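Local coordinates for protein BA42 (Bizionia argentinensis, PDB 4OA3) that is of unknown function but binds two calcium ions and consists of a stand-alone TPM domain, at residues I21-A24 and E25-T28; G81-G84 and I85-V89; D135-E138 and L139-I143. One frame throughout, in Å; residues are numbered along the deposited sequence.

Overall arrangement
Contact 1 closes the helix 11-24 and leads toward strand 31-37, contact 2 is built round the short helix 83-86 that follows strand 76-81, and contact 3 lies in the loop between helix 110-128 and strand 144-145; they come in that order along the chain. Contacts 1 and 3 touch, their centres about 10 Å apart, because Glu25 of contact 1 and Asp137, Leu139 and Asn141 of contact 3 bind one calcium ion. Contact 2 stands about 18 Å, centre to centre, from each of the others and takes no part in metal binding. The calcium site thus joins the end of the first helix to the C-terminal loop, while contact 2 follows the edge strand 76-81.

Contact 1 (I21-A24 and E25-T28); sequences IRDA and EKNT. With CA (calcium ion), chain B.
Ile21 and Glu25 meet one helical turn apart, where the helix 11-24 runs out, and the backbone sets the frame. Glu25 N donates to Ile21 O at 2.9 Å, a regular i to i+4 bond. The next two links span three residues: Lys26 N reaches Asp23 O at 3.1 Å and Asn27 N reaches Ala24 O at 3.0 Å; these i to i+3 links replace the i to i+4 pattern as the helix ends.

Glu25 is the calcium ligand of this turn. Its chain is extended beyond CG and lies alongside Ile21, pointing the same way, with Ile21 CG2 3.6 Å from Glu25 OE2. The carboxylate grips the calcium ion with both oxygens, Glu25 OE2 at 2.5 Å. Glu25 OE2 also accepts a hydrogen bond from Ile32 N, which helps to fix the rotation of the group. Glu31, Asp137, Leu139 and Asn141 complete the protein part of this site, and a water adds a further ligand.

Charge pairing on the outer side is slight. Lys26 runs beside Asp23, and Lys26 NZ comes only to 3.7 Å from Asp23 OD1, a long salt bridge.

Apolar packing and one hydroxyl tie the turn to its surroundings. Thr28 OG1 is hydrogen-bonded to both Phe129 O and Gly30 N. Ile21 and Ala24 rest on Ile118, and Thr28 on Leu125, so that the turn is laid against helix 110-128 before the chain enters strand 31-37.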
# COMPACT_ATOMS: atom_id res chain seq x y z
N ILE A 21 7.26 3.57 4.02
CA ILE A 21 6.99 3.90 2.63
C ILE A 21 8.22 4.54 2.00
O ILE A 21 8.60 4.21 0.88
CB ILE A 21 5.74 4.81 2.48
CG1 ILE A 21 4.49 4.01 2.91
CG2 ILE A 21 5.60 5.29 1.03
CD1 ILE A 21 3.19 4.79 3.01
N ARG A 22 8.84 5.50 2.72
CA ARG A 22 10.02 6.16 2.18
C ARG A 22 11.14 5.17 1.89
O ARG A 22 11.76 5.24 0.82
CB ARG A 22 10.52 7.23 3.15
CG ARG A 22 11.63 8.08 2.60
CD ARG A 22 11.84 9.33 3.45
NE ARG A 22 10.62 10.13 3.53
CZ ARG A 22 10.15 10.93 2.57
NH1 ARG A 22 10.82 11.08 1.43
NH2 ARG A 22 9.03 11.60 2.75
N ASP A 23 11.33 4.22 2.76
CA ASP A 23 12.37 3.19 2.57
C ASP A 23 12.02 2.27 1.42
O ASP A 23 12.87 1.97 0.58
CB ASP A 23 12.59 2.38 3.86
CG ASP A 23 13.23 3.15 5.00
OD1 ASP A 23 14.00 4.09 4.72
OD2 ASP A 23 13.00 2.76 6.17
N ALA A 24 10.75 1.84 1.33
CA ALA A 24 10.32 0.98 0.24
C ALA A 24 10.51 1.64 -1.13
O ALA A 24 10.89 1.00 -2.09
CB ALA A 24 8.86 0.60 0.42
N GLU A 25 10.23 2.96 -1.21
CA GLU A 25 10.36 3.68 -2.45
C GLU A 25 11.82 3.99 -2.85
O GLU A 25 12.04 4.59 -3.90
CB GLU A 25 9.52 4.98 -2.40
CG GLU A 25 8.02 4.69 -2.38
CD GLU A 25 7.14 5.92 -2.48
OE1 GLU A 25 7.69 7.05 -2.52
OE2 GLU A 25 5.89 5.77 -2.52
N LYS A 26 12.79 3.55 -2.05
CA LYS A 26 14.20 3.60 -2.48
C LYS A 26 14.58 2.25 -3.14
O LYS A 26 15.68 2.12 -3.65
CB LYS A 26 15.12 3.85 -1.30
CG LYS A 26 14.96 5.22 -0.66
CD LYS A 26 15.84 5.30 0.57
CE LYS A 26 15.62 6.57 1.34
NZ LYS A 26 16.04 6.43 2.76
N ASN A 27 13.69 1.23 -3.09
CA ASN A 27 13.94 -0.09 -3.70
C ASN A 27 13.23 -0.26 -5.02
O ASN A 27 13.56 -1.17 -5.79
CB ASN A 27 13.45 -1.19 -2.77
CG ASN A 27 14.22 -1.28 -1.49
OD1 ASN A 27 15.43 -1.02 -1.46
ND2 ASN A 27 13.59 -1.76 -0.43
N THR A 28 12.26 0.58 -5.29
CA THR A 28 11.46 0.47 -6.52
C THR A 28 11.03 1.84 -7.01
O THR A 28 11.00 2.77 -6.21
CB THR A 28 10.19 -0.37 -6.21
OG1 THR A 28 9.41 -0.53 -7.40
CG2 THR A 28 9.31 0.26 -5.10
CA CA B . 5.58 8.28 -2.61
O HOH W 1 3.43 7.35 -2.08

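Contact 2 (G81-G84 and I85-V89); sequences GDKG and INDVV
The short helix 83-86 opens directly after strand 76-81, and its first turn is held by Asp82 and Lys83. Asp82 O accepts from Asn86 N at 3.2 Å, and more weakly from Ile85 N; Lys83 O takes Asp87 N at 2.9 Å. Asp82 occupies the N-cap position, yet its carboxylate makes no capping bond: OD1 receives the neighbouring Lys83 N instead, from above the carboxylate plane.

Asn86 folds back over the strand end, CG beside its own backbone N (chi1 -62°). Its ND2 makes a weak bond to Gly81 O at 3.2 Å, bent to 126°. Two waters reinforce this link, one joining Asn86 OD1 to Gly81 N, weakly at the latter, and one joining Asn86 ND2 to Gly81 O. Lys83 and Asp87, one turn apart, cross at a slant. The closest approach of these two side chains is from Lys83 CG to Asp87 OD1, 3.6 Å, while Lys83 NZ and Asp87 OD2 form a long salt bridge of 4.0 Å.

Ile85 is buried, its CD1 4.1 Å from Gly81 CA, and packs against Phe93, Leu125 and Phe129. The arrangement is a strand-to-helix junction, in which a short helix leaves the edge strand of the sheet.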
# COMPACT_ATOMS: atom_id res chain seq x y z
N GLY A 81 -3.25 -2.49 -7.03
CA GLY A 81 -2.20 -1.95 -7.87
C GLY A 81 -2.78 -1.42 -9.18
O GLY A 81 -3.81 -1.89 -9.66
N ASP A 82 -2.09 -0.43 -9.76
CA ASP A 82 -2.50 0.19 -11.02
C ASP A 82 -2.18 -0.73 -12.21
O ASP A 82 -1.52 -1.76 -12.05
CB ASP A 82 -1.85 1.56 -11.18
CG ASP A 82 -2.58 2.54 -12.09
OD1 ASP A 82 -3.65 2.15 -12.65
OD2 ASP A 82 -2.06 3.64 -12.30
N LYS A 83 -2.66 -0.33 -13.39
CA LYS A 83 -2.55 -1.13 -14.61
C LYS A 83 -1.14 -1.55 -14.99
O LYS A 83 -0.97 -2.65 -15.51
CB LYS A 83 -3.21 -0.40 -15.79
CG LYS A 83 -3.38 -1.30 -17.01
CD LYS A 83 -4.18 -0.62 -18.10
CE LYS A 83 -4.23 -1.44 -19.37
NZ LYS A 83 -3.56 -0.73 -20.50
N GLY A 84 -0.15 -0.70 -14.75
CA GLY A 84 1.23 -1.02 -15.08
C GLY A 84 1.70 -2.26 -14.36
O GLY A 84 2.42 -3.09 -14.92
N ILE A 85 1.26 -2.43 -13.11
CA ILE A 85 1.57 -3.61 -12.34
C ILE A 85 0.81 -4.80 -12.89
O ILE A 85 1.38 -5.85 -13.16
CB ILE A 85 1.25 -3.36 -10.83
CG1 ILE A 85 2.23 -2.29 -10.28
CG2 ILE A 85 1.37 -4.68 -10.02
CD1 ILE A 85 1.76 -1.58 -9.02
N ASN A 86 -0.51 -4.67 -13.01
CA ASN A 86 -1.32 -5.80 -13.43
C ASN A 86 -0.95 -6.34 -14.82
O ASN A 86 -1.12 -7.54 -15.06
CB ASN A 86 -2.79 -5.42 -13.36
CG ASN A 86 -3.26 -5.07 -11.96
OD1 ASN A 86 -2.74 -5.57 -10.96
ND2 ASN A 86 -4.23 -4.18 -11.86
N ASP A 87 -0.45 -5.49 -15.72
CA ASP A 87 -0.06 -5.91 -17.08
C ASP A 87 1.15 -6.83 -17.09
O ASP A 87 1.36 -7.53 -18.08
CB ASP A 87 0.33 -4.70 -17.95
CG ASP A 87 -0.80 -3.81 -18.47
OD1 ASP A 87 -1.97 -4.24 -18.42
OD2 ASP A 87 -0.48 -2.72 -19.00
N VAL A 88 2.00 -6.80 -16.05
CA VAL A 88 3.25 -7.59 -16.04
C VAL A 88 3.41 -8.66 -14.98
O VAL A 88 4.20 -9.58 -15.19
CB VAL A 88 4.48 -6.67 -16.07
CG1 VAL A 88 4.45 -5.76 -17.29
CG2 VAL A 88 4.65 -5.85 -14.77
N VAL A 89 2.77 -8.53 -13.83
CA VAL A 89 2.95 -9.47 -12.73
C VAL A 89 2.12 -10.72 -12.88
O VAL A 89 1.08 -10.71 -13.54
CB VAL A 89 2.74 -8.80 -11.35
CG1 VAL A 89 3.62 -7.56 -11.19
CG2 VAL A 89 1.28 -8.50 -11.06
O HOH W 2 -2.64 -5.21 -8.29
O HOH W 3 -5.76 -3.73 -9.19

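Contact 3 (D135-E138 and L139-I143); sequences DIDE and LPNTI. With CA (calcium ion), chain C; CA (calcium ion), chain B.
Asp137 and Asn141 reach one calcium ion from two points of the same loop, with Leu139 between them. Asp137 OD1 binds at 2.4 Å, Leu139 O at 2.4 Å and Asn141 OD1 at 2.3 Å. The metal draws these oxygens together, leaving Asp137 OD1 3.0 Å from Leu139 O. The Asp137 carboxylate uses a single oxygen here, and its plane is turned 39° from that of the Asn141 amide. Glu25, Glu31 and a water that also donates to Pro140 O fill the remaining positions.

The second calcium ion is held by Asp135 through both carboxylate oxygens, OD2 at 2.4 Å, and by Ile136 O. Three waters and Glu31 complete it, Glu31 thereby bridging the two metals.

A second shell steadies these ligands. Asp137 OD2, not used by the metal, accepts from two waters; one of them accepts in turn from Asn141 ND2 at 2.9 Å, the other weakly from Asn141 N. Asp137 sits at the centre of an inverse gamma turn, and its CG lies anti to the backbone N (chi1 -167°), which carries OD1 to the metal. Glu138 N donates to Glu31 OE2, while Glu138 OE2 is hydrogen-bonded to Lys61 N, and Glu138 OE1 lies 2.8 Å from the oxygen of one of the waters on the second calcium. Leu139 packs on Met57 and Thr60. Carboxylates, main-chain carbonyls, the Asn141 amide and waters around two neighbouring ions make this the dinuclear calcium site of the TPM domain of BA42.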
# COMPACT_ATOMS: atom_id res chain seq x y z
N ASP A 135 14.77 9.06 -9.66
CA ASP A 135 13.43 8.75 -9.18
C ASP A 135 12.75 10.00 -8.69
O ASP A 135 13.38 10.82 -8.01
CB ASP A 135 13.49 7.77 -7.98
CG ASP A 135 12.10 7.46 -7.44
OD1 ASP A 135 11.43 6.58 -8.01
OD2 ASP A 135 11.71 8.08 -6.43
N ILE A 136 11.47 10.12 -8.99
CA ILE A 136 10.61 11.21 -8.54
C ILE A 136 9.70 10.61 -7.45
O ILE A 136 9.23 9.48 -7.63
CB ILE A 136 9.78 11.72 -9.73
CG1 ILE A 136 10.70 12.35 -10.82
CG2 ILE A 136 8.69 12.72 -9.25
CD1 ILE A 136 9.99 12.75 -12.03
N ASP A 137 9.43 11.34 -6.36
CA ASP A 137 8.46 10.88 -5.35
C ASP A 137 7.11 11.38 -5.89
O ASP A 137 6.72 12.53 -5.71
CB ASP A 137 8.81 11.45 -3.97
CG ASP A 137 8.06 10.80 -2.83
OD1 ASP A 137 7.04 10.11 -3.10
OD2 ASP A 137 8.49 10.97 -1.67
N GLU A 138 6.49 10.54 -6.72
CA GLU A 138 5.30 10.90 -7.49
C GLU A 138 4.02 11.06 -6.71
O GLU A 138 3.20 11.90 -7.06
CB GLU A 138 5.12 9.88 -8.62
CG GLU A 138 6.25 9.88 -9.64
CD GLU A 138 6.15 8.78 -10.67
OE1 GLU A 138 6.28 7.60 -10.29
OE2 GLU A 138 6.01 9.10 -11.88
N LEU A 139 3.84 10.26 -5.66
CA LEU A 139 2.66 10.30 -4.83
C LEU A 139 3.06 10.60 -3.41
O LEU A 139 4.08 10.10 -2.94
CB LEU A 139 1.92 8.96 -4.83
CG LEU A 139 1.51 8.42 -6.21
CD1 LEU A 139 0.81 7.06 -6.07
CD2 LEU A 139 0.63 9.39 -6.98
N PRO A 140 2.27 11.39 -2.66
CA PRO A 140 2.59 11.62 -1.25
C PRO A 140 2.60 10.34 -0.42
O PRO A 140 1.93 9.35 -0.77
CB PRO A 140 1.51 12.59 -0.77
CG PRO A 140 0.48 12.53 -1.72
CD PRO A 140 1.00 12.03 -3.04
N ASN A 141 3.43 10.32 0.62
CA ASN A 141 3.57 9.14 1.47
C ASN A 141 2.62 9.22 2.67
O ASN A 141 2.54 8.26 3.41
CB ASN A 141 4.99 8.99 1.93
CG ASN A 141 5.99 8.81 0.82
OD1 ASN A 141 5.67 8.54 -0.34
ND2 ASN A 141 7.27 8.84 1.22
N THR A 142 1.86 10.32 2.77
CA THR A 142 0.85 10.56 3.82
C THR A 142 -0.13 9.42 3.88
O THR A 142 -0.61 8.99 2.83
CB THR A 142 -0.00 11.79 3.40
OG1 THR A 142 0.80 12.79 2.85
CG2 THR A 142 -0.82 12.39 4.52
N ILE A 143 -0.57 9.05 5.09
CA ILE A 143 -1.63 8.05 5.23
C ILE A 143 -2.94 8.80 4.96
O ILE A 143 -3.21 9.85 5.57
CB ILE A 143 -1.63 7.40 6.62
CG1 ILE A 143 -0.29 6.67 6.84
CG2 ILE A 143 -2.83 6.42 6.78
CD1 ILE A 143 -0.22 5.92 8.11
CA CA C . 9.42 7.28 -6.73
CA CA B . 5.58 8.28 -2.61
O HOH W 4 9.32 8.45 -0.78
O HOH W 5 6.26 11.86 0.02
O HOH W 6 8.49 6.63 -8.90
O HOH W 1 3.43 7.35 -2.08
O HOH W 7 9.37 5.05 -5.92
O HOH W 8 9.61 7.99 -4.36